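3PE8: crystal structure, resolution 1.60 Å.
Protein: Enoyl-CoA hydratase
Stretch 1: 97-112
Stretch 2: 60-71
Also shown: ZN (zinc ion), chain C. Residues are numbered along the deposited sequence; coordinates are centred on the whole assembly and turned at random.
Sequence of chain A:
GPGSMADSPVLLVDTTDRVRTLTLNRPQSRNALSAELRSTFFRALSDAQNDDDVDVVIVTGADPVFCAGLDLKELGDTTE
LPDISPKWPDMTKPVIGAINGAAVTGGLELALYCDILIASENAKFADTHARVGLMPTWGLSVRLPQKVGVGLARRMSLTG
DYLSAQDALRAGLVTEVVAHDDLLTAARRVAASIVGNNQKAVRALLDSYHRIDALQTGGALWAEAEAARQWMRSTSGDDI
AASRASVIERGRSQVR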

# COMPACT_ATOMS: atom_id res chain seq x y z
N GLY A 97 4.68 28.76 1.01
CA GLY A 97 3.49 29.55 0.68
C GLY A 97 3.26 30.58 1.75
O GLY A 97 3.12 30.22 2.94
N ALA A 98 3.23 31.86 1.35
CA ALA A 98 2.94 32.97 2.28
C ALA A 98 1.52 33.40 1.97
O ALA A 98 1.25 34.12 0.99
CB ALA A 98 3.94 34.12 2.09
N ILE A 99 0.60 32.88 2.76
CA ILE A 99 -0.84 33.03 2.45
C ILE A 99 -1.34 34.34 3.03
O ILE A 99 -1.51 34.47 4.26
CB ILE A 99 -1.64 31.86 2.99
CG1 ILE A 99 -1.01 30.50 2.62
CG2 ILE A 99 -3.09 31.95 2.45
CD1 ILE A 99 -0.76 30.31 1.10
N ASN A 100 -1.61 35.30 2.15
CA ASN A 100 -1.89 36.69 2.51
C ASN A 100 -3.38 37.02 2.67
O ASN A 100 -3.71 38.11 3.09
CB ASN A 100 -1.30 37.63 1.47
CG ASN A 100 -1.83 37.36 0.07
OD1 ASN A 100 -1.56 36.29 -0.50
ND2 ASN A 100 -2.59 38.30 -0.49
N GLY A 101 -4.25 36.09 2.29
CA GLY A 101 -5.69 36.32 2.27
C GLY A 101 -6.37 35.00 1.92
O GLY A 101 -5.78 33.92 2.13
N ALA A 102 -7.58 35.09 1.38
CA ALA A 102 -8.37 33.91 1.09
C ALA A 102 -7.67 33.01 0.07
O ALA A 102 -7.12 33.48 -0.94
CB ALA A 102 -9.78 34.30 0.57
N ALA A 103 -7.71 31.71 0.36
CA ALA A 103 -7.16 30.64 -0.48
C ALA A 103 -8.34 29.67 -0.64
O ALA A 103 -8.72 28.99 0.30
CB ALA A 103 -6.00 29.96 0.21
N VAL A 104 -8.96 29.69 -1.81
CA VAL A 104 -10.24 29.05 -2.04
C VAL A 104 -10.18 28.07 -3.19
O VAL A 104 -9.73 28.40 -4.27
CB VAL A 104 -11.34 30.11 -2.29
CG1 VAL A 104 -12.74 29.45 -2.47
CG2 VAL A 104 -11.35 31.13 -1.13
N THR A 105 -10.58 26.82 -2.92
CA THR A 105 -10.81 25.80 -3.94
C THR A 105 -9.51 25.52 -4.68
O THR A 105 -8.60 25.00 -4.05
CB THR A 105 -12.05 26.14 -4.76
OG1 THR A 105 -13.08 26.44 -3.81
CG2 THR A 105 -12.53 24.93 -5.61
N GLY A 106 -9.34 25.84 -5.96
CA GLY A 106 -8.03 25.65 -6.59
C GLY A 106 -6.92 26.41 -5.91
O GLY A 106 -5.77 25.98 -5.93
N GLY A 107 -7.22 27.56 -5.31
CA GLY A 107 -6.22 28.25 -4.55
C GLY A 107 -5.82 27.56 -3.25
O GLY A 107 -4.68 27.70 -2.79
N LEU A 108 -6.75 26.86 -2.63
CA LEU A 108 -6.44 26.01 -1.48
C LEU A 108 -5.57 24.83 -1.95
O LEU A 108 -4.60 24.48 -1.27
CB LEU A 108 -7.71 25.53 -0.77
CG LEU A 108 -7.59 24.51 0.35
CD1 LEU A 108 -6.61 24.98 1.43
CD2 LEU A 108 -9.02 24.23 0.94
N GLU A 109 -5.87 24.28 -3.13
CA GLU A 109 -5.01 23.22 -3.69
C GLU A 109 -3.59 23.75 -3.96
O GLU A 109 -2.62 23.06 -3.64
CB GLU A 109 -5.63 22.64 -4.96
CG GLU A 109 -6.84 21.73 -4.61
CD GLU A 109 -7.67 21.26 -5.78
OE1 GLU A 109 -7.79 20.03 -5.96
OE2 GLU A 109 -8.20 22.14 -6.48
N LEU A 110 -3.47 24.98 -4.45
CA LEU A 110 -2.11 25.58 -4.59
C LEU A 110 -1.40 25.65 -3.25
O LEU A 110 -0.23 25.27 -3.12
CB LEU A 110 -2.14 26.96 -5.25
CG LEU A 110 -2.24 27.14 -6.73
CD1 LEU A 110 -1.88 28.62 -7.02
CD2 LEU A 110 -1.33 26.21 -7.56
N ALA A 111 -2.10 26.09 -2.21
CA ALA A 111 -1.51 26.17 -0.88
C ALA A 111 -1.07 24.80 -0.40
O ALA A 111 -0.01 24.67 0.20
CB ALA A 111 -2.49 26.84 0.12
N LEU A 112 -1.91 23.79 -0.63
CA LEU A 112 -1.65 22.41 -0.21
C LEU A 112 -0.43 21.78 -0.91
O LEU A 112 0.13 20.82 -0.38
CB LEU A 112 -2.91 21.55 -0.42
CG LEU A 112 -4.05 21.85 0.54
CD1 LEU A 112 -5.38 21.18 0.03
CD2 LEU A 112 -3.77 21.40 1.97
ZN ZN C . -9.79 22.11 -7.76
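Stretch 2 (60-71) TGADPVFCAGLD

How does stretch 2 set out along stretch 1? It runs in the same direction, Thr60 lying beside Ala98 and Gly69 beside Gly106, where the CA atoms are 4.0 Å apart. At the start the strand ending at Gly61 lies alongside the one ending at Ile99, and Thr60 OG1 donates a hydrogen bond to Ala98 O at 2.7 Å. Ile99, with both chi angles in m, places CD1 over one face of the Phe66 ring, 3.7 Å from its centroid.

What holds the loop of stretch 2 around Asn100? The side chain of Asn100 points toward it and uses both ends of its amide: OD1 accepts from Gly61 N at 3.1 Å, while ND2 donates to Asp63 OD1 at 2.9 Å and, weakly, to Val65 O at 3.3 Å. The turn includes a cis peptide bond before Pro64, whose O lies 3.4 Å from Gly101 CA. A CB on Gly101 would clash with that oxygen, so the close approach depends on glycine. One water bridges Pro64 O and Asn100 O; another links Pro64 O to Ala102 N.

Where do the two backbones bond directly? Ala102 O accepts from Cys67 N at 3.0 Å and, weakly, from Phe66 N at 2.9 Å. Val104 N then donates to Cys67 O at 2.9 Å, completing a single bridge between Ala103 and Cys67. Ala103 CB also packs 3.7 Å from Phe66 CD2.

How does the helix receive the end of stretch 2? It opens with two glycines, Gly106 and Gly107: Gly107 CA comes within 3.6 Å of Cys67 SG, and a CB on Gly107 would clash with Cys67 O. A water bridges Gly106 N and Leu70 N. Farther along, Leu110 CB lies at the edge of the Phe66 ring, 4.5 Å from CE2, and Ala111 CB is 4.4 Å from the same Phe66 atom.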

# COMPACT_ATOMS: atom_id res chain seq x y z
N THR A 60 3.22 33.79 -3.17
CA THR A 60 2.27 34.63 -2.45
C THR A 60 1.34 35.24 -3.45
O THR A 60 1.53 35.06 -4.67
CB THR A 60 3.00 35.65 -1.55
OG1 THR A 60 2.09 36.19 -0.57
CG2 THR A 60 3.65 36.80 -2.33
N GLY A 61 0.35 35.97 -2.97
CA GLY A 61 -0.58 36.69 -3.86
C GLY A 61 -0.55 38.18 -3.66
O GLY A 61 -0.33 38.67 -2.54
N ALA A 62 -0.83 38.92 -4.73
CA ALA A 62 -1.12 40.34 -4.60
C ALA A 62 -2.31 40.52 -3.68
O ALA A 62 -3.27 39.78 -3.78
CB ALA A 62 -1.39 40.94 -5.99
N ASP A 63 -2.26 41.47 -2.76
CA ASP A 63 -3.36 41.64 -1.80
C ASP A 63 -4.68 42.03 -2.49
O ASP A 63 -4.68 42.62 -3.58
CB ASP A 63 -3.02 42.71 -0.75
CG ASP A 63 -2.24 42.16 0.45
OD1 ASP A 63 -2.24 40.96 0.72
OD2 ASP A 63 -1.66 43.02 1.19
N PRO A 64 -5.82 41.72 -1.84
CA PRO A 64 -5.95 41.15 -0.50
C PRO A 64 -6.30 39.68 -0.46
O PRO A 64 -6.54 39.15 0.64
CB PRO A 64 -7.11 41.96 0.06
CG PRO A 64 -8.04 42.06 -1.16
CD PRO A 64 -7.11 42.25 -2.34
N VAL A 65 -6.34 39.02 -1.62
CA VAL A 65 -6.73 37.61 -1.72
C VAL A 65 -5.47 36.82 -2.10
O VAL A 65 -4.64 37.32 -2.85
CB VAL A 65 -7.85 37.44 -2.75
CG1 VAL A 65 -8.11 35.95 -3.05
CG2 VAL A 65 -9.14 38.14 -2.28
N PHE A 66 -5.26 35.62 -1.56
CA PHE A 66 -4.16 34.77 -2.01
C PHE A 66 -4.50 34.22 -3.40
O PHE A 66 -3.82 34.55 -4.39
CB PHE A 66 -3.83 33.63 -1.02
CG PHE A 66 -2.88 32.62 -1.58
CD1 PHE A 66 -1.52 32.91 -1.67
CD2 PHE A 66 -3.31 31.38 -1.98
CE1 PHE A 66 -0.63 31.99 -2.18
CE2 PHE A 66 -2.41 30.42 -2.45
CZ PHE A 66 -1.08 30.74 -2.57
N CYS A 67 -5.58 33.45 -3.50
CA CYS A 67 -6.03 32.86 -4.78
C CYS A 67 -7.44 32.33 -4.61
O CYS A 67 -7.66 31.46 -3.75
CB CYS A 67 -5.08 31.73 -5.22
SG CYS A 67 -5.57 30.98 -6.77
N ALA A 68 -8.38 32.85 -5.42
CA ALA A 68 -9.80 32.45 -5.36
C ALA A 68 -10.10 31.17 -6.10
O ALA A 68 -11.25 30.75 -6.07
CB ALA A 68 -10.68 33.58 -5.92
N GLY A 69 -9.11 30.57 -6.78
CA GLY A 69 -9.29 29.30 -7.51
C GLY A 69 -9.18 29.47 -9.02
O GLY A 69 -8.72 30.49 -9.50
N LEU A 70 -9.64 28.47 -9.74
CA LEU A 70 -9.60 28.50 -11.20
C LEU A 70 -10.50 29.63 -11.69
O LEU A 70 -11.52 29.95 -11.05
CB LEU A 70 -10.05 27.15 -11.76
CG LEU A 70 -8.94 26.15 -12.10
CD1 LEU A 70 -7.84 26.00 -11.04
CD2 LEU A 70 -9.62 24.78 -12.43
N ASP A 71 -10.11 30.27 -12.79
CA ASP A 71 -10.93 31.33 -13.39
C ASP A 71 -12.13 30.64 -14.07
O ASP A 71 -12.00 30.04 -15.14
CB ASP A 71 -10.10 32.19 -14.38
CG ASP A 71 -10.77 33.53 -14.71
OD1 ASP A 71 -11.95 33.49 -15.15
OD2 ASP A 71 -10.14 34.62 -14.54
O HOH W 1 -8.90 37.72 1.49
O HOH W 2 -5.63 39.97 3.18
O HOH W 3 -11.04 26.31 -8.29
O HOH W 4 -10.37 24.16 -8.47
O HOH W 5 -9.60 20.94 -9.24